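Long-range contacts in microtubule-associated serine/threonine-protein kinase 4 (Homo sapiens, PDB 2W7R), which probably phosphorylates serine and threonine residues of other proteins and, through the PDZ domain described here, probably binds C-terminal tails of its partners: residues 58-63 with 74-79; 17-22 with 36-41; 54-59 with 87-92. All coordinates share one frame; numbering follows the deposited sequence.

Contact 1: residues 58-63 with 74-79; sequences THINGE and IELLLK
Ile-60 and Leu-77 join the end of a β-strand to the helix 70-78, the helix that borders the peptide groove in PDZ domains. Ile-60 closes strand 56-60 and opens a type I' turn ending at Glu-63. Its CG1 lies anti to the carbonyl carbon (chi1 -62°) and carries CD1 out to the helix, where it meets Leu-77 CG at 3.7 Å. The two side chains cross at about a right angle, CD2 of Leu-77 lying against both CD1 and CG2 of the isoleucine, while Ile-60 CD1 also touches CB of Leu-76 at 4.0 Å. Branched aliphatic groups suit this interior, which Val-84 and Phe-16 help to enclose. At the outer edge the contact turns polar. Glu-63, extended beyond CG, brings OE1 to 3.3 Å from Leu-76 CD2 and reaches tip to tip toward Lys-79, whose chain bends at chi3 and chi4 to bring NZ to 3.6 Å from OE1, a long salt bridge. In the turn, Asn-61 OD1 accepts from Ser-85 N, and ND2 bonds Ser-80 OG as well as donating to a water. That water also accepts from Lys-79 NZ at 2.6 Å and donates to Leu-76 O at 2.9 Å.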
loop_
_atom_site.group_PDB
_atom_site.type_symbol
_atom_site.label_atom_id
_atom_site.label_comp_id
_atom_site.label_asym_id
_atom_site.label_seq_id
_atom_site.Cartn_x
_atom_site.Cartn_y
_atom_site.Cartn_z
ATOM N N THR A 58 -10.036 -2.988 7.976
ATOM C CA THR A 58 -10.619 -2.173 9.042
ATOM C C THR A 58 -11.409 -3.005 10.046
ATOM O O THR A 58 -11.532 -2.628 11.210
ATOM C CB THR A 58 -11.507 -1.016 8.501
ATOM O OG1 THR A 58 -12.644 -1.537 7.802
ATOM C CG2 THR A 58 -10.708 -0.114 7.570
ATOM N N HIS A 59 -11.922 -4.148 9.603
ATOM C CA HIS A 59 -12.749 -4.984 10.461
ATOM C C HIS A 59 -12.572 -6.447 10.105
ATOM O O HIS A 59 -12.357 -6.787 8.945
ATOM C CB HIS A 59 -14.242 -4.664 10.291
ATOM C CG HIS A 59 -14.638 -3.289 10.726
ATOM N ND1 HIS A 59 -14.422 -2.172 9.949
ATOM C CD2 HIS A 59 -15.259 -2.856 11.848
ATOM C CE1 HIS A 59 -14.883 -1.105 10.581
ATOM N NE2 HIS A 59 -15.398 -1.493 11.733
ATOM N N ILE A 60 -12.695 -7.307 11.109
ATOM C CA ILE A 60 -12.792 -8.745 10.889
ATOM C C ILE A 60 -14.068 -9.226 11.564
ATOM O O ILE A 60 -14.257 -9.013 12.760
ATOM C CB ILE A 60 -11.573 -9.484 11.464
ATOM C CG1 ILE A 60 -10.297 -9.012 10.761
ATOM C CG2 ILE A 60 -11.742 -11.000 11.333
ATOM C CD1 ILE A 60 -9.031 -9.459 11.436
ATOM N N ASN A 61 -14.953 -9.854 10.792
ATOM C CA ASN A 61 -16.249 -10.288 11.304
ATOM C C ASN A 61 -16.976 -9.166 12.045
ATOM O O ASN A 61 -17.643 -9.398 13.058
ATOM C CB ASN A 61 -16.087 -11.514 12.204
ATOM C CG ASN A 61 -15.682 -12.757 11.429
ATOM O OD1 ASN A 61 -16.061 -12.929 10.268
ATOM N ND2 ASN A 61 -14.902 -13.626 12.064
ATOM N N GLY A 62 -16.837 -7.945 11.537
ATOM C CA GLY A 62 -17.520 -6.800 12.107
ATOM C C GLY A 62 -16.787 -6.117 13.248
ATOM O O GLY A 62 -17.178 -5.029 13.666
ATOM N N GLU A 63 -15.734 -6.751 13.759
ATOM C CA GLU A 63 -14.941 -6.164 14.838
ATOM C C GLU A 63 -13.848 -5.257 14.283
ATOM O O GLU A 63 -13.066 -5.672 13.442
ATOM C CB GLU A 63 -14.299 -7.258 15.694
ATOM C CG GLU A 63 -15.278 -8.089 16.502
ATOM C CD GLU A 63 -14.603 -9.259 17.198
ATOM O OE1 GLU A 63 -13.477 -9.620 16.799
ATOM O OE2 GLU A 63 -15.199 -9.819 18.142
ATOM N N ILE A 74 -4.119 -11.231 14.081
ATOM C CA ILE A 74 -3.899 -12.618 13.676
ATOM C C ILE A 74 -4.825 -13.530 14.478
ATOM O O ILE A 74 -5.474 -14.419 13.927
ATOM C CB ILE A 74 -2.436 -13.030 13.888
ATOM C CG1 ILE A 74 -1.535 -12.333 12.863
ATOM C CG2 ILE A 74 -2.275 -14.549 13.797
ATOM C CD1 ILE A 74 -1.763 -12.790 11.435
ATOM N N GLU A 75 -4.910 -13.280 15.778
ATOM C CA GLU A 75 -5.758 -14.081 16.656
ATOM C C GLU A 75 -7.231 -14.023 16.245
ATOM O O GLU A 75 -7.937 -15.029 16.321
ATOM C CB GLU A 75 -5.586 -13.637 18.113
ATOM C CG GLU A 75 -6.151 -14.613 19.131
ATOM C CD GLU A 75 -5.435 -15.951 19.113
ATOM O OE1 GLU A 75 -4.322 -16.031 18.546
ATOM O OE2 GLU A 75 -5.984 -16.926 19.669
ATOM N N LEU A 76 -7.697 -12.851 15.816
ATOM C CA LEU A 76 -9.066 -12.722 15.316
ATOM C C LEU A 76 -9.295 -13.616 14.099
ATOM O O LEU A 76 -10.331 -14.268 13.983
ATOM C CB LEU A 76 -9.397 -11.270 14.953
ATOM C CG LEU A 76 -9.458 -10.243 16.083
ATOM C CD1 LEU A 76 -9.867 -8.880 15.544
ATOM C CD2 LEU A 76 -10.415 -10.704 17.171
ATOM N N LEU A 77 -8.327 -13.639 13.190
ATOM C CA LEU A 77 -8.446 -14.440 11.975
ATOM C C LEU A 77 -8.382 -15.930 12.293
ATOM O O LEU A 77 -9.052 -16.740 11.653
ATOM C CB LEU A 77 -7.361 -14.046 10.966
ATOM C CG LEU A 77 -7.521 -12.626 10.398
ATOM C CD1 LEU A 77 -6.241 -12.110 9.764
ATOM C CD2 LEU A 77 -8.676 -12.567 9.405
ATOM N N LEU A 78 -7.586 -16.289 13.296
ATOM C CA LEU A 78 -7.417 -17.692 13.665
ATOM C C LEU A 78 -8.650 -18.290 14.342
ATOM O O LEU A 78 -9.000 -19.444 14.093
ATOM C CB LEU A 78 -6.190 -17.872 14.560
ATOM C CG LEU A 78 -4.833 -17.652 13.894
ATOM C CD1 LEU A 78 -3.715 -17.807 14.908
ATOM C CD2 LEU A 78 -4.644 -18.608 12.727
ATOM N N LYS A 79 -9.303 -17.511 15.199
ATOM C CA LYS A 79 -10.468 -18.007 15.925
ATOM C C LYS A 79 -11.718 -18.014 15.053
ATOM O O LYS A 79 -12.768 -18.511 15.464
ATOM C CB LYS A 79 -10.721 -17.182 17.189
ATOM C CG LYS A 79 -11.372 -15.824 16.944
ATOM C CD LYS A 79 -12.215 -15.411 18.147
ATOM C CE LYS A 79 -12.228 -13.901 18.353
ATOM N NZ LYS A 79 -12.828 -13.162 17.210
HETATM O O HOH W 1 -13.119 -13.585 14.619
#

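Contact 2: residues 17-22 with 36-41; sequences TIRAIR and IVWNVE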
loop_
_atom_site.group_PDB
_atom_site.type_symbol
_atom_site.label_atom_id
_atom_site.label_comp_id
_atom_site.label_asym_id
_atom_site.label_seq_id
_atom_site.Cartn_x
_atom_site.Cartn_y
_atom_site.Cartn_z
ATOM N N THR A 17 -1.581 -13.323 3.974
ATOM C CA THR A 17 -0.775 -12.826 5.088
ATOM C C THR A 17 -1.034 -11.347 5.288
ATOM O O THR A 17 -1.360 -10.627 4.339
ATOM C CB THR A 17 0.732 -13.023 4.850
ATOM O OG1 THR A 17 1.130 -12.315 3.669
ATOM C CG2 THR A 17 1.054 -14.500 4.676
ATOM N N ILE A 18 -0.888 -10.901 6.529
ATOM C CA ILE A 18 -1.087 -9.495 6.856
ATOM C C ILE A 18 0.168 -8.923 7.482
ATOM O O ILE A 18 0.950 -9.650 8.105
ATOM C CB ILE A 18 -2.269 -9.292 7.832
ATOM C CG1 ILE A 18 -1.938 -9.867 9.208
ATOM C CG2 ILE A 18 -3.552 -9.900 7.262
ATOM C CD1 ILE A 18 -2.952 -9.477 10.283
ATOM N N ARG A 19 0.365 -7.622 7.311
ATOM C CA ARG A 19 1.462 -6.938 7.971
ATOM C C ARG A 19 1.010 -5.630 8.590
ATOM O O ARG A 19 0.131 -4.943 8.057
ATOM C CB ARG A 19 2.607 -6.664 6.996
ATOM C CG ARG A 19 3.435 -7.891 6.679
ATOM C CD ARG A 19 4.597 -7.560 5.765
ATOM N NE ARG A 19 5.444 -8.735 5.543
ATOM C CZ ARG A 19 6.560 -8.725 4.818
ATOM N NH1 ARG A 19 6.980 -7.605 4.236
ATOM N NH2 ARG A 19 7.262 -9.840 4.675
ATOM N N ALA A 20 1.623 -5.291 9.719
ATOM C CA ALA A 20 1.414 -3.992 10.351
ATOM C C ALA A 20 2.237 -2.971 9.579
ATOM O O ALA A 20 3.366 -3.260 9.171
ATOM C CB ALA A 20 1.863 -4.031 11.796
ATOM N N ILE A 21 1.674 -1.790 9.363
ATOM C CA ILE A 21 2.390 -0.721 8.669
ATOM C C ILE A 21 2.300 0.583 9.420
ATOM O O ILE A 21 1.396 0.780 10.252
ATOM C CB ILE A 21 1.873 -0.505 7.219
ATOM C CG1 ILE A 21 0.467 0.108 7.200
ATOM C CG2 ILE A 21 1.917 -1.825 6.442
ATOM C CD1 ILE A 21 0.012 0.463 5.792
ATOM N N ARG A 22 3.208 1.493 9.099
ATOM C CA ARG A 22 3.097 2.872 9.566
ATOM C C ARG A 22 3.114 3.773 8.359
ATOM O O ARG A 22 3.952 3.607 7.470
ATOM C CB ARG A 22 4.266 3.268 10.450
ATOM C CG ARG A 22 4.368 2.533 11.760
ATOM C CD ARG A 22 5.573 3.054 12.540
ATOM N NE ARG A 22 5.745 2.330 13.791
ATOM C CZ ARG A 22 6.696 2.588 14.678
ATOM N NH1 ARG A 22 7.568 3.568 14.455
ATOM N NH2 ARG A 22 6.775 1.865 15.782
ATOM N N ILE A 36 -2.322 -4.265 6.725
ATOM C CA ILE A 36 -2.484 -4.393 5.295
ATOM C C ILE A 36 -2.468 -5.860 4.900
ATOM O O ILE A 36 -1.779 -6.671 5.518
ATOM C CB ILE A 36 -1.353 -3.627 4.566
ATOM C CG1 ILE A 36 -1.682 -3.417 3.098
ATOM C CG2 ILE A 36 -0.014 -4.331 4.733
ATOM C CD1 ILE A 36 -0.633 -2.588 2.371
ATOM N N VAL A 37 -3.255 -6.206 3.888
ATOM C CA VAL A 37 -3.132 -7.522 3.288
ATOM C C VAL A 37 -1.845 -7.495 2.486
ATOM O O VAL A 37 -1.702 -6.702 1.546
ATOM C CB VAL A 37 -4.305 -7.840 2.365
ATOM C CG1 VAL A 37 -4.070 -9.176 1.667
ATOM C CG2 VAL A 37 -5.604 -7.858 3.166
ATOM N N TRP A 38 -0.894 -8.340 2.861
ATOM C CA TRP A 38 0.418 -8.296 2.218
ATOM C C TRP A 38 0.492 -9.195 0.994
ATOM O O TRP A 38 1.009 -8.808 -0.053
ATOM C CB TRP A 38 1.536 -8.653 3.207
ATOM C CG TRP A 38 2.888 -8.417 2.619
ATOM C CD1 TRP A 38 3.834 -9.361 2.315
ATOM C CD2 TRP A 38 3.438 -7.156 2.213
ATOM N NE1 TRP A 38 4.940 -8.761 1.758
ATOM C CE2 TRP A 38 4.723 -7.410 1.685
ATOM C CE3 TRP A 38 2.974 -5.838 2.254
ATOM C CZ2 TRP A 38 5.548 -6.394 1.206
ATOM C CZ3 TRP A 38 3.790 -4.833 1.766
ATOM C CH2 TRP A 38 5.065 -5.116 1.253
ATOM N N ASN A 39 -0.024 -10.407 1.129
ATOM C CA ASN A 39 -0.027 -11.343 0.022
ATOM C C ASN A 39 -1.289 -12.173 0.041
ATOM O O ASN A 39 -1.811 -12.487 1.111
ATOM C CB ASN A 39 1.191 -12.259 0.101
ATOM C CG ASN A 39 1.267 -13.222 -1.073
ATOM O OD1 ASN A 39 0.984 -12.851 -2.214
ATOM N ND2 ASN A 39 1.641 -14.463 -0.797
ATOM N N VAL A 40 -1.773 -12.523 -1.146
ATOM C CA VAL A 40 -2.918 -13.404 -1.293
ATOM C C VAL A 40 -2.511 -14.516 -2.252
ATOM O O VAL A 40 -2.216 -14.255 -3.419
ATOM C CB VAL A 40 -4.137 -12.653 -1.861
ATOM C CG1 VAL A 40 -5.313 -13.605 -2.057
ATOM C CG2 VAL A 40 -4.520 -11.480 -0.954
ATOM N N GLU A 41 -2.468 -15.747 -1.749
ATOM C CA GLU A 41 -2.042 -16.896 -2.545
ATOM C C GLU A 41 -3.034 -17.189 -3.666
ATOM O O GLU A 41 -4.241 -17.253 -3.439
ATOM C CB GLU A 41 -1.887 -18.135 -1.658
ATOM C CG GLU A 41 -0.959 -17.940 -0.467
ATOM C CD GLU A 41 -0.999 -19.108 0.505
ATOM O OE1 GLU A 41 -1.762 -20.065 0.257
ATOM O OE2 GLU A 41 -0.270 -19.066 1.519
#
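Arg-19 lays its guanidinium flat on the indole of Trp-38, the planes 11° apart, in an antiparallel hairpin of the PDZ fold. The arginine chain is extended from CG to NE, which carries it along the ring: CD makes a CH-pi contact over the five-membered ring, and CZ stands 3.8 Å from its centroid in a cation-pi contact. A long chain ending in a flat cation suits this broad face. Equally close, Arg-19 and Ile-36 form a hydrogen-bonded pair, each N donating to the other's O, and CG2 of Ile-21 meets CG2 of Ile-36 at 3.6 Å, the buried side chains crossing at about a right angle. By contrast the Thr-17 end is exposed, facing a classic β-bulge of Trp-38 and Asn-39. Thr-17 O accepts from Trp-38 N at 2.8 Å and weakly from Asn-39 N, while Thr-17 N donates to Asn-39 O at 3.0 Å; its hydroxyl, at the edge of the indole, suits a solvent margin. Ile-21 and Arg-22 pair with a strand of the second subunit, extending the sheet across the interface, and Tyr-24 and Val-23 of that subunit pack near the stack. Ile-18 and Val-37 face the interior, Ile-18 against helix 70-78 and both against Ile-57 of strand 56-60.

Contact 3: residues 54-59 with 87-92; sequences GDLITH and TTTPFE
Leu-56 and Thr-89 form an antiparallel hydrogen-bonded pair, and further along the strands a classic β-bulge sets both Thr-58 and His-59 opposite Thr-87. The two strands, 56-60 and 83-89, are the central pair of a four-stranded antiparallel sheet in the PDZ fold. At the bulge one carbonyl serves two amides: Thr-87 O accepts from Thr-58 N at 2.8 Å, the donor tilted 26° from the carbonyl plane, and from His-59 N more weakly at 3.4 Å. The branched CB of Thr-87, Thr-88 and Thr-89 suits extended backbone, whereas the hydroxyl and methyl of Thr-58 serve different neighbours. With its OG1 between the backbone N and the carbonyl carbon (chi1 64°), Thr-58 presents the hydroxyl to Thr-87 CG2 at 3.4 Å and hydrogen-bonds to His-59 ND1 at 2.9 Å, a link that would help to hold the turn of the imidazole. Its CG2 instead lies against CG2 of Thr-89. The His-59 and Thr-87 side chains run alongside each other, pointing the same way. At the other end the contact becomes apolar: Leu-56 CD2 sits over one face of the Phe-91 ring in a CH-pi contact, 4.1 Å from its centroid and displaced toward the rim. Ile-21 and Ile-36 pack on the same two residues, and Trp-38 of the second subunit also rests on Phe-91. Gly-54 has a positive phi of 97°, readily adopted without a side chain, and its carbonyl O lies at the edge of the Phe-91 ring. A water accepts from Phe-91 N at 2.9 Å and donates weakly to Gly-54 O.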
loop_
_atom_site.group_PDB
_atom_site.type_symbol
_atom_site.label_atom_id
_atom_site.label_comp_id
_atom_site.label_asym_id
_atom_site.label_seq_id
_atom_site.Cartn_x
_atom_site.Cartn_y
_atom_site.Cartn_z
ATOM N N GLY A 54 -2.410 -5.094 -0.655
ATOM C CA GLY A 54 -2.503 -3.649 -0.581
ATOM C C GLY A 54 -3.757 -3.124 0.100
ATOM O O GLY A 54 -3.799 -1.965 0.487
ATOM N N ASP A 55 -4.777 -3.968 0.231
ATOM C CA ASP A 55 -6.003 -3.599 0.926
ATOM C C ASP A 55 -5.718 -3.368 2.401
ATOM O O ASP A 55 -5.059 -4.187 3.045
ATOM C CB ASP A 55 -7.039 -4.720 0.792
ATOM C CG ASP A 55 -7.704 -4.746 -0.571
ATOM O OD1 ASP A 55 -7.944 -3.662 -1.142
ATOM O OD2 ASP A 55 -7.997 -5.856 -1.060
ATOM N N LEU A 56 -6.210 -2.257 2.946
ATOM C CA LEU A 56 -6.142 -2.045 4.383
ATOM C C LEU A 56 -7.355 -2.691 5.023
ATOM O O LEU A 56 -8.479 -2.518 4.550
ATOM C CB LEU A 56 -6.128 -0.551 4.734
ATOM C CG LEU A 56 -4.965 0.311 4.246
ATOM C CD1 LEU A 56 -5.096 1.718 4.771
ATOM C CD2 LEU A 56 -3.632 -0.285 4.680
ATOM N N ILE A 57 -7.126 -3.410 6.116
ATOM C CA ILE A 57 -8.195 -4.085 6.826
ATOM C C ILE A 57 -8.718 -3.172 7.921
ATOM O O ILE A 57 -7.940 -2.637 8.701
ATOM C CB ILE A 57 -7.694 -5.360 7.495
ATOM C CG1 ILE A 57 -7.199 -6.350 6.439
ATOM C CG2 ILE A 57 -8.797 -5.961 8.359
ATOM C CD1 ILE A 57 -6.469 -7.566 7.020
ATOM N N THR A 58 -10.036 -2.988 7.976
ATOM C CA THR A 58 -10.619 -2.173 9.042
ATOM C C THR A 58 -11.409 -3.005 10.046
ATOM O O THR A 58 -11.532 -2.628 11.210
ATOM C CB THR A 58 -11.507 -1.016 8.501
ATOM O OG1 THR A 58 -12.644 -1.537 7.802
ATOM C CG2 THR A 58 -10.708 -0.114 7.570
ATOM N N HIS A 59 -11.922 -4.148 9.603
ATOM C CA HIS A 59 -12.749 -4.984 10.461
ATOM C C HIS A 59 -12.572 -6.447 10.105
ATOM O O HIS A 59 -12.357 -6.787 8.945
ATOM C CB HIS A 59 -14.242 -4.664 10.291
ATOM C CG HIS A 59 -14.638 -3.289 10.726
ATOM N ND1 HIS A 59 -14.422 -2.172 9.949
ATOM C CD2 HIS A 59 -15.259 -2.856 11.848
ATOM C CE1 HIS A 59 -14.883 -1.105 10.581
ATOM N NE2 HIS A 59 -15.398 -1.493 11.733
ATOM N N THR A 87 -13.549 -6.528 6.294
ATOM C CA THR A 87 -13.880 -5.222 5.757
ATOM C C THR A 87 -12.587 -4.509 5.402
ATOM O O THR A 87 -11.666 -4.433 6.215
ATOM C CB THR A 87 -14.671 -4.380 6.769
ATOM O OG1 THR A 87 -15.798 -5.129 7.243
ATOM C CG2 THR A 87 -15.149 -3.082 6.131
ATOM N N THR A 88 -12.515 -4.003 4.178
ATOM C CA THR A 88 -11.309 -3.348 3.697
ATOM C C THR A 88 -11.612 -1.967 3.145
ATOM O O THR A 88 -12.762 -1.646 2.828
ATOM C CB THR A 88 -10.624 -4.171 2.587
ATOM O OG1 THR A 88 -11.461 -4.202 1.425
ATOM C CG2 THR A 88 -10.357 -5.596 3.057
ATOM N N THR A 89 -10.569 -1.155 3.033
ATOM C CA THR A 89 -10.685 0.181 2.473
ATOM C C THR A 89 -9.468 0.465 1.586
ATOM O O THR A 89 -8.400 -0.104 1.799
ATOM C CB THR A 89 -10.787 1.226 3.599
ATOM O OG1 THR A 89 -11.200 2.487 3.059
ATOM C CG2 THR A 89 -9.446 1.384 4.312
ATOM N N PRO A 90 -9.629 1.337 0.579
ATOM C CA PRO A 90 -8.521 1.633 -0.339
ATOM C C PRO A 90 -7.317 2.250 0.372
ATOM O O PRO A 90 -7.490 3.054 1.288
ATOM C CB PRO A 90 -9.130 2.656 -1.306
ATOM C CG PRO A 90 -10.606 2.434 -1.226
ATOM C CD PRO A 90 -10.880 2.002 0.178
ATOM N N PHE A 91 -6.114 1.870 -0.053
ATOM C CA PHE A 91 -4.884 2.428 0.505
ATOM C C PHE A 91 -4.395 3.558 -0.411
ATOM O O PHE A 91 -3.494 3.383 -1.235
ATOM C CB PHE A 91 -3.836 1.316 0.688
ATOM C CG PHE A 91 -2.601 1.734 1.445
ATOM C CD1 PHE A 91 -2.530 2.953 2.100
ATOM C CD2 PHE A 91 -1.513 0.887 1.505
ATOM C CE1 PHE A 91 -1.380 3.318 2.797
ATOM C CE2 PHE A 91 -0.368 1.238 2.203
ATOM C CZ PHE A 91 -0.295 2.456 2.843
ATOM N N GLU A 92 -5.028 4.713 -0.267
ATOM C CA GLU A 92 -4.732 5.888 -1.074
ATOM C C GLU A 92 -5.557 7.023 -0.507
ATOM O O GLU A 92 -6.436 6.794 0.317
ATOM C CB GLU A 92 -5.112 5.668 -2.537
ATOM C CG GLU A 92 -6.554 5.229 -2.765
ATOM C CD GLU A 92 -6.868 4.978 -4.237
ATOM O OE1 GLU A 92 -6.861 5.945 -5.030
ATOM O OE2 GLU A 92 -7.128 3.811 -4.596
HETATM O O HOH W 2 -5.835 -0.568 -1.631
#

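From the N terminus, contact 2 comes first and closes the hairpin of strands 16-24 and 31-40 before either of the others opens. Contacts 1 and 3 then start from the same part of strand 56-60, sharing Thr-58 and His-59; contact 1 shuts the shorter loop, onto helix 70-78, and contact 3 the longer one, onto strand 83-89, so that the first nests inside the second. The hairpin is tied to both. Val-37 bonds through its backbone to Gly-54 and Asp-55, Ile-21 packs on Phe-91, and Ile-18 touches Ile-74 and Leu-77. Helix, hairpin and four-stranded sheet are thereby drawn around one core, and contacts 2 and 3 also meet the second subunit.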